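Local coordinates for protein nicotinate-nucleotide pyrophosphorylase (Ehrlichia chaffeensis, PDB 3L0G) that probably converts quinolinate and phosphoribosyl pyrophosphate to nicotinate mononucleotide, pyrophosphate and carbon dioxide, a step of NAD biosynthesis, at residues S27-N32 against L120-H125; R151-T154 against L160-Y163; I210-D215 against E221-N226; R134-E139 against R263-I268. All blocks are in the same frame, centred on the assembly; numbering follows the deposited sequence.

Contact 1: S27-N32 against L120-H125; sequences SEIIHN and LNFIQH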
loop_
_atom_site.group_PDB
_atom_site.type_symbol
_atom_site.label_atom_id
_atom_site.label_comp_id
_atom_site.label_asym_id
_atom_site.label_seq_id
_atom_site.Cartn_x
_atom_site.Cartn_y
_atom_site.Cartn_z
ATOM N N SER C 27 5.935 3.167 4.674
ATOM C CA SER C 27 6.355 2.394 3.493
ATOM C C SER C 27 5.401 2.578 2.292
ATOM O O SER C 27 5.840 2.678 1.138
ATOM C CB SER C 27 6.504 0.902 3.828
ATOM O OG SER C 27 7.488 0.688 4.846
ATOM N N GLU C 28 4.104 2.617 2.553
ATOM C CA GLU C 28 3.127 2.755 1.471
ATOM C C GLU C 28 3.242 4.135 0.779
ATOM O O GLU C 28 3.306 4.213 -0.452
ATOM C CB GLU C 28 1.688 2.525 1.978
ATOM C CG GLU C 28 0.659 2.616 0.862
ATOM C CD GLU C 28 -0.789 2.387 1.311
ATOM O OE1 GLU C 28 -1.086 2.507 2.531
ATOM O OE2 GLU C 28 -1.628 2.091 0.415
ATOM N N ILE C 29 3.260 5.213 1.566
ATOM C CA ILE C 29 3.358 6.563 0.971
ATOM C C ILE C 29 4.710 6.761 0.282
ATOM O O ILE C 29 4.789 7.391 -0.769
ATOM C CB ILE C 29 3.041 7.709 1.977
ATOM C CG1 ILE C 29 4.136 7.881 3.062
ATOM C CG2 ILE C 29 1.656 7.505 2.569
ATOM C CD1 ILE C 29 3.905 9.206 3.914
ATOM N N ILE C 30 5.749 6.129 0.809
ATOM C CA ILE C 30 7.047 6.118 0.110
ATOM C C ILE C 30 6.953 5.473 -1.262
ATOM O O ILE C 30 7.389 6.054 -2.238
ATOM C CB ILE C 30 8.170 5.420 0.949
ATOM C CG1 ILE C 30 8.541 6.301 2.125
ATOM C CG2 ILE C 30 9.434 5.155 0.084
ATOM C CD1 ILE C 30 9.235 5.560 3.268
ATOM N N HIS C 31 6.366 4.282 -1.339
ATOM C CA HIS C 31 6.239 3.605 -2.611
ATOM C C HIS C 31 5.437 4.399 -3.643
ATOM O O HIS C 31 5.791 4.389 -4.839
ATOM C CB HIS C 31 5.602 2.223 -2.454
ATOM C CG HIS C 31 5.338 1.526 -3.752
ATOM N ND1 HIS C 31 6.309 0.805 -4.419
ATOM C CD2 HIS C 31 4.216 1.440 -4.513
ATOM C CE1 HIS C 31 5.799 0.305 -5.534
ATOM N NE2 HIS C 31 4.531 0.677 -5.617
ATOM N N ASN C 32 4.348 5.022 -3.213
ATOM C CA ASN C 32 3.538 5.825 -4.118
ATOM C C ASN C 32 4.299 7.078 -4.585
ATOM O O ASN C 32 4.159 7.484 -5.728
ATOM C CB ASN C 32 2.192 6.207 -3.496
ATOM C CG ASN C 32 1.277 4.991 -3.234
ATOM O OD1 ASN C 32 0.422 5.045 -2.361
ATOM N ND2 ASN C 32 1.447 3.907 -3.994
ATOM N N LEU C 120 13.295 15.092 -0.670
ATOM C CA LEU C 120 13.191 16.489 -0.305
ATOM C C LEU C 120 11.720 16.862 -0.113
ATOM O O LEU C 120 11.367 17.584 0.837
ATOM C CB LEU C 120 13.897 17.429 -1.335
ATOM C CG LEU C 120 15.438 17.404 -1.325
ATOM C CD1 LEU C 120 16.003 18.380 -2.407
ATOM C CD2 LEU C 120 16.107 17.707 0.088
ATOM N N ASN C 121 10.847 16.398 -1.004
ATOM C CA ASN C 121 9.421 16.812 -0.910
ATOM C C ASN C 121 8.849 16.322 0.402
ATOM O O ASN C 121 8.083 17.050 1.091
ATOM C CB ASN C 121 8.576 16.344 -2.104
ATOM C CG ASN C 121 8.898 17.103 -3.409
ATOM O OD1 ASN C 121 9.475 18.188 -3.387
ATOM N ND2 ASN C 121 8.545 16.516 -4.541
ATOM N N PHE C 122 9.224 15.097 0.793
ATOM C CA PHE C 122 8.766 14.587 2.112
ATOM C C PHE C 122 9.235 15.447 3.294
ATOM O O PHE C 122 8.407 15.848 4.132
ATOM C CB PHE C 122 9.150 13.128 2.363
ATOM C CG PHE C 122 8.215 12.119 1.725
ATOM C CD1 PHE C 122 8.693 11.191 0.835
ATOM C CD2 PHE C 122 6.882 12.080 2.040
ATOM C CE1 PHE C 122 7.851 10.245 0.253
ATOM C CE2 PHE C 122 6.023 11.115 1.483
ATOM C CZ PHE C 122 6.515 10.215 0.583
ATOM N N ILE C 123 10.539 15.716 3.397
ATOM C CA ILE C 123 11.054 16.381 4.598
ATOM C C ILE C 123 10.673 17.852 4.617
ATOM O O ILE C 123 10.424 18.419 5.674
ATOM C CB ILE C 123 12.567 16.179 4.802
ATOM C CG1 ILE C 123 13.386 16.834 3.691
ATOM C CG2 ILE C 123 12.873 14.681 4.934
ATOM C CD1 ILE C 123 14.856 16.588 3.824
ATOM N N GLN C 124 10.584 18.463 3.438
ATOM C CA GLN C 124 10.122 19.836 3.347
ATOM C C GLN C 124 8.635 19.967 3.786
ATOM O O GLN C 124 8.262 20.935 4.443
ATOM C CB GLN C 124 10.303 20.369 1.916
ATOM C CG GLN C 124 11.753 20.548 1.460
ATOM C CD GLN C 124 11.828 21.213 0.068
ATOM O OE1 GLN C 124 11.965 22.414 -0.045
ATOM N NE2 GLN C 124 11.672 20.445 -0.952
ATOM N N HIS C 125 7.795 19.014 3.386
ATOM C CA HIS C 125 6.394 18.973 3.830
ATOM C C HIS C 125 6.305 18.703 5.333
ATOM O O HIS C 125 5.696 19.499 6.098
ATOM C CB HIS C 125 5.697 17.865 3.072
ATOM C CG HIS C 125 4.251 17.666 3.417
ATOM N ND1 HIS C 125 3.234 18.099 2.598
ATOM C CD2 HIS C 125 3.657 17.023 4.454
ATOM C CE1 HIS C 125 2.071 17.742 3.130
ATOM N NE2 HIS C 125 2.304 17.103 4.260
#
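I30 and F122 mark where helix 27-38 passes helix 116-139, their CA atoms 8.9 Å apart, and between these two segments the gap is bridged largely by one side chain. The ring of F122 reaches across and presents its outer end to the I29-I30 backbone. Its CZ stands 3.6 Å from I29 O, which lies at the ring edge and close to the ring plane, so the aromatic C-H side of the ring, not its pi cloud, meets the carbonyl. I29 brings its ethyl branch to the same end of the ring: CG1 sits between the backbone N and the carbonyl carbon (chi1 70°), and CD1 comes to 3.7 Å from F122 CE2. I30 touches more loosely, with CG1 4.4 Å from F122 CE1. I72 of helix 70-79 packs on both I30 and F122, and P155 of the second subunit packs on F122. No hydrogen bond joins the two segments. Their hold is apolar, apart from the weakly polar edge of a phenyl ring set against a backbone oxygen, and it ties the N-terminal helix to the long helix 116-139 beside a subunit interface.

Contact 2: R151-T154 against L160-Y163; sequences RKTT and LDKY. With FMT (formic acid), chain J.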
loop_
_atom_site.group_PDB
_atom_site.type_symbol
_atom_site.label_atom_id
_atom_site.label_comp_id
_atom_site.label_asym_id
_atom_site.label_seq_id
_atom_site.Cartn_x
_atom_site.Cartn_y
_atom_site.Cartn_z
ATOM N N ARG C 151 -8.772 16.679 10.691
ATOM C CA ARG C 151 -8.812 15.816 9.548
ATOM C C ARG C 151 -8.687 16.571 8.211
ATOM O O ARG C 151 -8.784 15.961 7.134
ATOM C CB ARG C 151 -10.068 14.912 9.589
ATOM C CG ARG C 151 -9.911 13.746 10.639
ATOM C CD ARG C 151 -11.199 13.015 10.959
ATOM N NE ARG C 151 -11.903 12.596 9.754
ATOM C CZ ARG C 151 -13.000 13.178 9.249
ATOM N NH1 ARG C 151 -13.507 12.741 8.109
ATOM N NH2 ARG C 151 -13.617 14.166 9.878
ATOM N N LYS C 152 -8.403 17.872 8.284
ATOM C CA LYS C 152 -8.149 18.670 7.102
ATOM C C LYS C 152 -6.672 18.554 6.793
ATOM O O LYS C 152 -5.898 19.527 6.842
ATOM C CB LYS C 152 -8.558 20.114 7.323
ATOM C CG LYS C 152 -10.033 20.294 7.574
ATOM C CD LYS C 152 -10.320 21.689 8.096
ATOM C CE LYS C 152 -11.773 22.053 7.924
ATOM N NZ LYS C 152 -12.229 22.910 9.024
ATOM N N THR C 153 -6.300 17.322 6.464
ATOM C CA THR C 153 -4.953 16.976 6.107
ATOM C C THR C 153 -4.815 16.848 4.581
ATOM O O THR C 153 -5.795 16.883 3.835
ATOM C CB THR C 153 -4.609 15.661 6.850
ATOM O OG1 THR C 153 -5.670 14.717 6.647
ATOM C CG2 THR C 153 -4.498 15.903 8.375
ATOM N N THR C 154 -3.581 16.688 4.124
ATOM C CA THR C 154 -3.262 16.485 2.729
ATOM C C THR C 154 -3.707 15.056 2.355
ATOM O O THR C 154 -3.372 14.102 3.068
ATOM C CB THR C 154 -1.747 16.646 2.505
ATOM O OG1 THR C 154 -1.285 17.823 3.185
ATOM C CG2 THR C 154 -1.380 16.720 1.007
ATOM N N LEU C 160 1.076 10.903 8.052
ATOM C CA LEU C 160 2.295 11.747 8.094
ATOM C C LEU C 160 2.006 13.148 8.670
ATOM O O LEU C 160 2.819 13.712 9.404
ATOM C CB LEU C 160 2.913 11.904 6.712
ATOM C CG LEU C 160 4.128 12.829 6.633
ATOM C CD1 LEU C 160 5.229 12.384 7.617
ATOM C CD2 LEU C 160 4.620 12.902 5.222
ATOM N N ASP C 161 0.848 13.712 8.333
ATOM C CA ASP C 161 0.515 15.090 8.753
ATOM C C ASP C 161 0.262 15.130 10.254
ATOM O O ASP C 161 0.832 15.971 10.977
ATOM C CB ASP C 161 -0.662 15.656 7.945
ATOM C CG ASP C 161 -0.268 16.048 6.496
ATOM O OD1 ASP C 161 0.879 15.760 6.050
ATOM O OD2 ASP C 161 -1.129 16.628 5.791
ATOM N N LYS C 162 -0.521 14.171 10.744
ATOM C CA LYS C 162 -0.777 14.097 12.173
ATOM C C LYS C 162 0.507 13.774 12.947
ATOM O O LYS C 162 0.708 14.325 13.995
ATOM C CB LYS C 162 -1.907 13.123 12.519
ATOM C CG LYS C 162 -3.300 13.717 12.254
ATOM C CD LYS C 162 -4.378 12.717 12.468
ATOM C CE LYS C 162 -5.749 13.368 12.449
ATOM N NZ LYS C 162 -5.944 14.188 13.651
ATOM N N TYR C 163 1.359 12.900 12.418
ATOM C CA TYR C 163 2.665 12.634 13.020
ATOM C C TYR C 163 3.529 13.913 13.148
ATOM O O TYR C 163 4.228 14.125 14.140
ATOM C CB TYR C 163 3.417 11.595 12.154
ATOM C CG TYR C 163 4.899 11.460 12.469
ATOM C CD1 TYR C 163 5.346 10.705 13.557
ATOM C CD2 TYR C 163 5.855 12.057 11.676
ATOM C CE1 TYR C 163 6.724 10.586 13.844
ATOM C CE2 TYR C 163 7.237 11.931 11.963
ATOM C CZ TYR C 163 7.655 11.208 13.036
ATOM O OH TYR C 163 9.020 11.117 13.288
HETATM C C FMT J . -11.778 15.541 13.203
HETATM O O1 FMT J . -11.325 14.650 13.935
HETATM O O2 FMT J . -12.795 15.396 12.514
#
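Both D161 and T154 turn their polar groups beside their own backbone N, D161 CG with chi1 -74° and T154 OG1 with chi1 -46°, and in this setting the two side chains meet at about a right angle. The contact joins helix 158-167 to the loop that follows strand 146-148, an outer strand of the parallel sheet in the open alpha/beta barrel of the C-terminal domain of quinolinate phosphoribosyltransferases. One carboxylate oxygen does the gripping. D161 OD2 accepts T154 N at 3.0 Å nearly end-on to its C-O bond, and T154 OG1 at 2.9 Å on its syn side, so backbone and hydroxyl of the same threonine are fixed together. The other oxygen, OD1, is taken by H125 NE2 of helix 116-139; with both oxygens engaged, rotation of the buried carboxylate is restrained. T153 runs alongside the aspartate, pointing the other way, with CG2 3.9 Å from D161 CB, while its OG1 is held by R158 NE. Just upstream, K152 is the centre of an inverse gamma turn, with a weak bond from T153 N to R151 O. R151 NH1 forms a salt bridge with D37 of the second subunit, and R117 of that subunit packs on the R151 side chain. A formate, probably from the crystallisation liquor, is held by R151 with R174 and K184, consistent with a carboxylate-binding active-site pocket as in related enzymes. R151 NH2 meets formate O2 at 3.0 Å, almost straight (171°), at the edge of the guanidinium and near its plane.

Contact 3: I210-D215 against E221-N226; sequences IAIECD and EESLSN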
loop_
_atom_site.group_PDB
_atom_site.type_symbol
_atom_site.label_atom_id
_atom_site.label_comp_id
_atom_site.label_asym_id
_atom_site.label_seq_id
_atom_site.Cartn_x
_atom_site.Cartn_y
_atom_site.Cartn_z
ATOM N N ILE C 210 -17.816 10.921 24.170
ATOM C CA ILE C 210 -18.593 11.670 23.166
ATOM C C ILE C 210 -18.127 13.086 23.062
ATOM O O ILE C 210 -18.217 13.809 24.042
ATOM C CB ILE C 210 -20.102 11.682 23.478
ATOM C CG1 ILE C 210 -20.625 10.246 23.636
ATOM C CG2 ILE C 210 -20.844 12.424 22.384
ATOM C CD1 ILE C 210 -22.152 10.127 23.688
ATOM N N ALA C 211 -17.635 13.460 21.869
ATOM C CA ALA C 211 -17.380 14.864 21.482
ATOM C C ALA C 211 -18.433 15.367 20.509
ATOM O O ALA C 211 -18.882 14.618 19.651
ATOM C CB ALA C 211 -16.016 15.011 20.834
ATOM N N ILE C 212 -18.807 16.652 20.616
ATOM C CA ILE C 212 -19.804 17.234 19.716
ATOM C C ILE C 212 -19.440 18.665 19.314
ATOM O O ILE C 212 -18.997 19.454 20.145
ATOM C CB ILE C 212 -21.207 17.174 20.336
ATOM C CG1 ILE C 212 -22.278 17.739 19.367
ATOM C CG2 ILE C 212 -21.224 17.891 21.684
ATOM C CD1 ILE C 212 -23.771 17.421 19.793
ATOM N N GLU C 213 -19.586 18.999 18.039
ATOM C CA GLU C 213 -19.337 20.379 17.630
ATOM C C GLU C 213 -20.573 21.281 17.686
ATOM O O GLU C 213 -21.678 20.935 17.228
ATOM C CB GLU C 213 -18.597 20.497 16.303
ATOM C CG GLU C 213 -19.058 19.665 15.201
ATOM C CD GLU C 213 -18.437 20.077 13.851
ATOM O OE1 GLU C 213 -19.226 20.373 12.907
ATOM O OE2 GLU C 213 -17.172 20.112 13.765
ATOM N N CYS C 214 -20.358 22.438 18.289
ATOM C CA CYS C 214 -21.378 23.439 18.507
ATOM C C CYS C 214 -20.960 24.736 17.817
ATOM O O CYS C 214 -19.786 25.119 17.866
ATOM C CB CYS C 214 -21.497 23.675 20.003
ATOM S SG CYS C 214 -21.994 22.220 20.997
ATOM N N ASP C 215 -21.894 25.426 17.186
ATOM C CA ASP C 215 -21.588 26.758 16.685
ATOM C C ASP C 215 -22.370 27.895 17.305
ATOM O O ASP C 215 -22.259 29.009 16.842
ATOM C CB ASP C 215 -21.584 26.827 15.155
ATOM C CG ASP C 215 -22.861 26.403 14.545
ATOM O OD1 ASP C 215 -23.889 26.357 15.260
ATOM O OD2 ASP C 215 -22.826 26.100 13.323
ATOM N N GLU C 221 -25.214 24.689 25.477
ATOM C CA GLU C 221 -26.119 24.416 26.602
ATOM C C GLU C 221 -26.788 23.040 26.501
ATOM O O GLU C 221 -26.881 22.314 27.517
ATOM C CB GLU C 221 -27.187 25.515 26.734
ATOM C CG GLU C 221 -26.626 26.790 27.362
ATOM C CD GLU C 221 -27.536 28.005 27.225
ATOM O OE1 GLU C 221 -28.274 28.101 26.236
ATOM O OE2 GLU C 221 -27.488 28.894 28.107
ATOM N N GLU C 222 -27.246 22.686 25.289
ATOM C CA GLU C 222 -27.953 21.422 25.081
ATOM C C GLU C 222 -26.985 20.231 25.155
ATOM O O GLU C 222 -27.347 19.180 25.645
ATOM C CB GLU C 222 -28.744 21.412 23.759
ATOM C CG GLU C 222 -29.531 20.125 23.526
ATOM C CD GLU C 222 -30.337 20.110 22.235
ATOM O OE1 GLU C 222 -30.264 21.062 21.412
ATOM O OE2 GLU C 222 -31.088 19.129 22.054
ATOM N N SER C 223 -25.755 20.405 24.678
ATOM C CA SER C 223 -24.744 19.364 24.772
ATOM C C SER C 223 -24.357 19.095 26.237
ATOM O O SER C 223 -24.196 17.946 26.658
ATOM C CB SER C 223 -23.521 19.779 23.945
ATOM O OG SER C 223 -23.858 19.888 22.573
ATOM N N LEU C 224 -24.225 20.161 27.008
ATOM C CA LEU C 224 -23.943 20.068 28.437
ATOM C C LEU C 224 -25.053 19.331 29.173
ATOM O O LEU C 224 -24.781 18.527 30.050
ATOM C CB LEU C 224 -23.807 21.461 29.057
ATOM C CG LEU C 224 -22.444 22.138 29.181
ATOM C CD1 LEU C 224 -22.683 23.478 29.919
ATOM C CD2 LEU C 224 -21.380 21.289 29.920
ATOM N N SER C 225 -26.300 19.617 28.812
ATOM C CA SER C 225 -27.464 18.970 29.439
ATOM C C SER C 225 -27.427 17.477 29.226
ATOM O O SER C 225 -27.892 16.707 30.084
ATOM C CB SER C 225 -28.768 19.528 28.869
ATOM O OG SER C 225 -28.911 20.881 29.285
ATOM N N ASN C 226 -26.867 17.084 28.074
ATOM C CA ASN C 226 -26.712 15.674 27.718
ATOM C C ASN C 226 -25.425 15.044 28.270
ATOM O O ASN C 226 -25.132 13.903 27.962
ATOM C CB ASN C 226 -26.776 15.484 26.201
ATOM C CG ASN C 226 -28.178 15.575 25.666
ATOM O OD1 ASN C 226 -28.737 16.665 25.542
ATOM N ND2 ASN C 226 -28.766 14.447 25.375
#
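S223 fits its small side chain between two strand residues, I212 and C214, which project from the same side of strand 210-214. Its OG lies 3.4 Å from I212 CG2 and equally 3.4 Å from C214 SG, while S223 CB backs the methyl branch of the isoleucine at 3.7 Å. With CG1 of I212 anti to the backbone N (chi1 -178°), CG2 falls between the backbone N and the carbonyl carbon and faces the serine; CD1 still reaches to 3.7 Å from S223 OG. Where helix and strand approach, I212 and S223 have their CA atoms 7.4 Å apart, a close spacing that the short serine allows. Strand 210-214, helix 217-225 and strand 230-234 form a beta-alpha-beta crossover unit of the parallel sheet, and this contact lays the helix on its first strand. The serine hydroxyl, though set among apolar atoms and a sulfur, is hydrogen-bonded to Q219 O one turn earlier in the same helix. Further out, V228 packs on both I212 and S223, and I231 of the next strand packs on C214 and S223. On the outer side of the helix S225 folds back in the same way: its OG and N both bond to E221 O, approaching from opposite faces of the carbonyl plane, with OG at 3.0 Å.

Contact 4: R134-E139 against R263-I268; sequences RQFVDE and RNVRNI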
loop_
_atom_site.group_PDB
_atom_site.type_symbol
_atom_site.label_atom_id
_atom_site.label_comp_id
_atom_site.label_asym_id
_atom_site.label_seq_id
_atom_site.Cartn_x
_atom_site.Cartn_y
_atom_site.Cartn_z
ATOM N N ARG C 134 4.901 24.017 16.015
ATOM C CA ARG C 134 5.764 24.469 17.094
ATOM C C ARG C 134 5.538 25.951 17.355
ATOM O O ARG C 134 5.452 26.396 18.509
ATOM C CB ARG C 134 7.225 24.143 16.765
ATOM C CG ARG C 134 8.272 24.634 17.773
ATOM C CD ARG C 134 7.923 24.404 19.239
ATOM N NE ARG C 134 7.684 23.007 19.610
ATOM C CZ ARG C 134 7.524 22.588 20.878
ATOM N NH1 ARG C 134 7.610 23.445 21.893
ATOM N NH2 ARG C 134 7.305 21.302 21.151
ATOM N N GLN C 135 5.374 26.719 16.294
ATOM C CA GLN C 135 5.069 28.122 16.448
ATOM C C GLN C 135 3.809 28.346 17.292
ATOM O O GLN C 135 3.859 29.134 18.220
ATOM C CB GLN C 135 4.956 28.804 15.084
ATOM C CG GLN C 135 4.950 30.293 15.163
ATOM C CD GLN C 135 4.929 30.988 13.778
ATOM O OE1 GLN C 135 4.923 32.218 13.711
ATOM N NE2 GLN C 135 4.943 30.212 12.698
ATOM N N PHE C 136 2.701 27.645 16.968
ATOM C CA PHE C 136 1.460 27.774 17.724
ATOM C C PHE C 136 1.620 27.263 19.130
ATOM O O PHE C 136 1.121 27.872 20.056
ATOM C CB PHE C 136 0.259 27.067 17.050
ATOM C CG PHE C 136 -0.333 27.848 15.910
ATOM C CD1 PHE C 136 -1.357 28.760 16.133
ATOM C CD2 PHE C 136 0.115 27.663 14.631
ATOM C CE1 PHE C 136 -1.895 29.476 15.111
ATOM C CE2 PHE C 136 -0.408 28.387 13.585
ATOM C CZ PHE C 136 -1.418 29.308 13.818
ATOM N N VAL C 137 2.335 26.162 19.296
ATOM C CA VAL C 137 2.607 25.625 20.634
ATOM C C VAL C 137 3.362 26.650 21.518
ATOM O O VAL C 137 2.979 26.910 22.647
ATOM C CB VAL C 137 3.353 24.270 20.510
ATOM C CG1 VAL C 137 3.751 23.706 21.878
ATOM C CG2 VAL C 137 2.469 23.271 19.742
ATOM N N ASP C 138 4.428 27.237 20.999
ATOM C CA ASP C 138 5.188 28.236 21.760
ATOM C C ASP C 138 4.381 29.447 22.212
ATOM O O ASP C 138 4.601 29.967 23.266
ATOM C CB ASP C 138 6.416 28.692 20.950
ATOM C CG ASP C 138 7.501 27.632 20.919
ATOM O OD1 ASP C 138 7.440 26.665 21.710
ATOM O OD2 ASP C 138 8.428 27.750 20.125
ATOM N N GLU C 139 3.435 29.863 21.398
ATOM C CA GLU C 139 2.686 31.070 21.598
ATOM C C GLU C 139 1.584 30.878 22.620
ATOM O O GLU C 139 1.091 31.866 23.173
ATOM C CB GLU C 139 2.142 31.534 20.229
ATOM C CG GLU C 139 1.291 32.785 20.182
ATOM C CD GLU C 139 1.996 34.008 20.726
ATOM O OE1 GLU C 139 3.247 34.025 20.834
ATOM O OE2 GLU C 139 1.272 34.943 21.052
ATOM N N ARG C 263 -1.382 35.457 15.654
ATOM C CA ARG C 263 -1.446 36.665 16.481
ATOM C C ARG C 263 -2.721 36.708 17.317
ATOM O O ARG C 263 -2.888 37.633 18.102
ATOM C CB ARG C 263 -1.333 37.941 15.623
ATOM N N ASN C 264 -3.622 35.733 17.152
ATOM C CA ASN C 264 -4.809 35.690 17.989
ATOM C C ASN C 264 -5.011 34.382 18.784
ATOM O O ASN C 264 -5.972 34.258 19.547
ATOM C CB ASN C 264 -6.022 36.177 17.157
ATOM C CG ASN C 264 -7.116 35.160 17.016
ATOM O OD1 ASN C 264 -7.062 34.259 16.154
ATOM N ND2 ASN C 264 -8.178 35.337 17.815
ATOM N N VAL C 265 -4.082 33.426 18.657
ATOM C CA VAL C 265 -4.220 32.131 19.343
ATOM C C VAL C 265 -3.973 32.254 20.851
ATOM O O VAL C 265 -4.693 31.625 21.638
ATOM C CB VAL C 265 -3.330 31.017 18.718
ATOM C CG1 VAL C 265 -1.846 31.271 18.937
ATOM C CG2 VAL C 265 -3.718 29.683 19.261
ATOM N N ARG C 266 -3.006 33.084 21.270
ATOM C CA ARG C 266 -2.803 33.283 22.714
ATOM C C ARG C 266 -4.049 33.810 23.399
ATOM O O ARG C 266 -4.419 33.335 24.455
ATOM C CB ARG C 266 -1.616 34.195 23.036
ATOM C CG ARG C 266 -1.253 34.160 24.506
ATOM C CD ARG C 266 0.109 34.834 24.824
ATOM N NE ARG C 266 0.437 34.606 26.237
ATOM C CZ ARG C 266 0.955 33.476 26.722
ATOM N NH1 ARG C 266 1.184 33.348 28.024
ATOM N NH2 ARG C 266 1.225 32.449 25.923
ATOM N N ASN C 267 -4.697 34.790 22.785
ATOM C CA ASN C 267 -5.936 35.337 23.336
ATOM C C ASN C 267 -6.981 34.254 23.550
ATOM O O ASN C 267 -7.658 34.237 24.574
ATOM C CB ASN C 267 -6.530 36.401 22.408
ATOM C CG ASN C 267 -5.760 37.701 22.427
ATOM O OD1 ASN C 267 -5.677 38.384 21.395
ATOM N ND2 ASN C 267 -5.201 38.064 23.591
ATOM N N ILE C 268 -7.107 33.359 22.573
ATOM C CA ILE C 268 -8.031 32.236 22.687
ATOM C C ILE C 268 -7.582 31.341 23.842
ATOM O O ILE C 268 -8.416 30.916 24.648
ATOM C CB ILE C 268 -8.163 31.460 21.365
ATOM C CG1 ILE C 268 -8.840 32.364 20.311
ATOM C CG2 ILE C 268 -8.959 30.143 21.565
ATOM C CD1 ILE C 268 -8.987 31.737 18.971
HETATM O O HOH W 1 -1.071 34.885 19.987
#
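Helix-on-helix packing, partly buried, brings F136 and E139 of helix 116-139 against V265 and R266 of helix 262-269. The second helix links the neighbouring parallel strands 253-257 and 275-277 as the helix of a beta-alpha-beta crossover in the open alpha/beta barrel of the C-terminal domain. The axes of the two segments come within 9.3 Å and cross at -43°, and their closest CA atoms, those of E139 and R266, are 6.0 Å apart. The inner part is apolar. V265 CG1 lies 3.8 Å from F136 CD1 and 3.7 Å from E139 CG, filling the angle between the phenyl ring and the aliphatic part of the glutamate; I147 packs on F136 and I276 on V265 to continue this core along the sheet. The outer part is polar. The straight R266 chain lies across the E139 backbone, and its NH2 donates to E139 O at 2.8 Å (153°). The oxygen lies in the guanidinium plane, while NH2 comes from well above the plane of the carbonyl instead of along a lone pair. NH2 also bonds to S141 O, so one arginine nitrogen holds two backbone oxygens. The glutamate chain bends at chi2 (58°), which sets OE2 beside R266 CB and CD, though the carboxylate and guanidinium do not touch. A water joins the carboxylate to the backbone, donating to E139 OE2 at 2.6 Å and accepting from R266 N at 2.9 Å.

Contacts 1, 2 and 3 are buried, whereas contact 4 runs from a buried phenyl-valine pair to a more exposed polar margin. Helix 116-139 serves contacts 1 and 4, whose centres lie about 29 Å apart on opposite sides of the chain's centre. It also borders contact 2, where F122 packs on L160 and H125 belongs to both neighbourhoods. Those first two contacts both touch the second subunit; 3 and 4 meet no other protein chain of the assembly. Chemistry follows position: an aromatic ring edge against a helix backbone in 1, a doubly gripped carboxylate in 2, small-residue strand-helix packing in 3, and arginine and water bonds bordering apolar packing in 4.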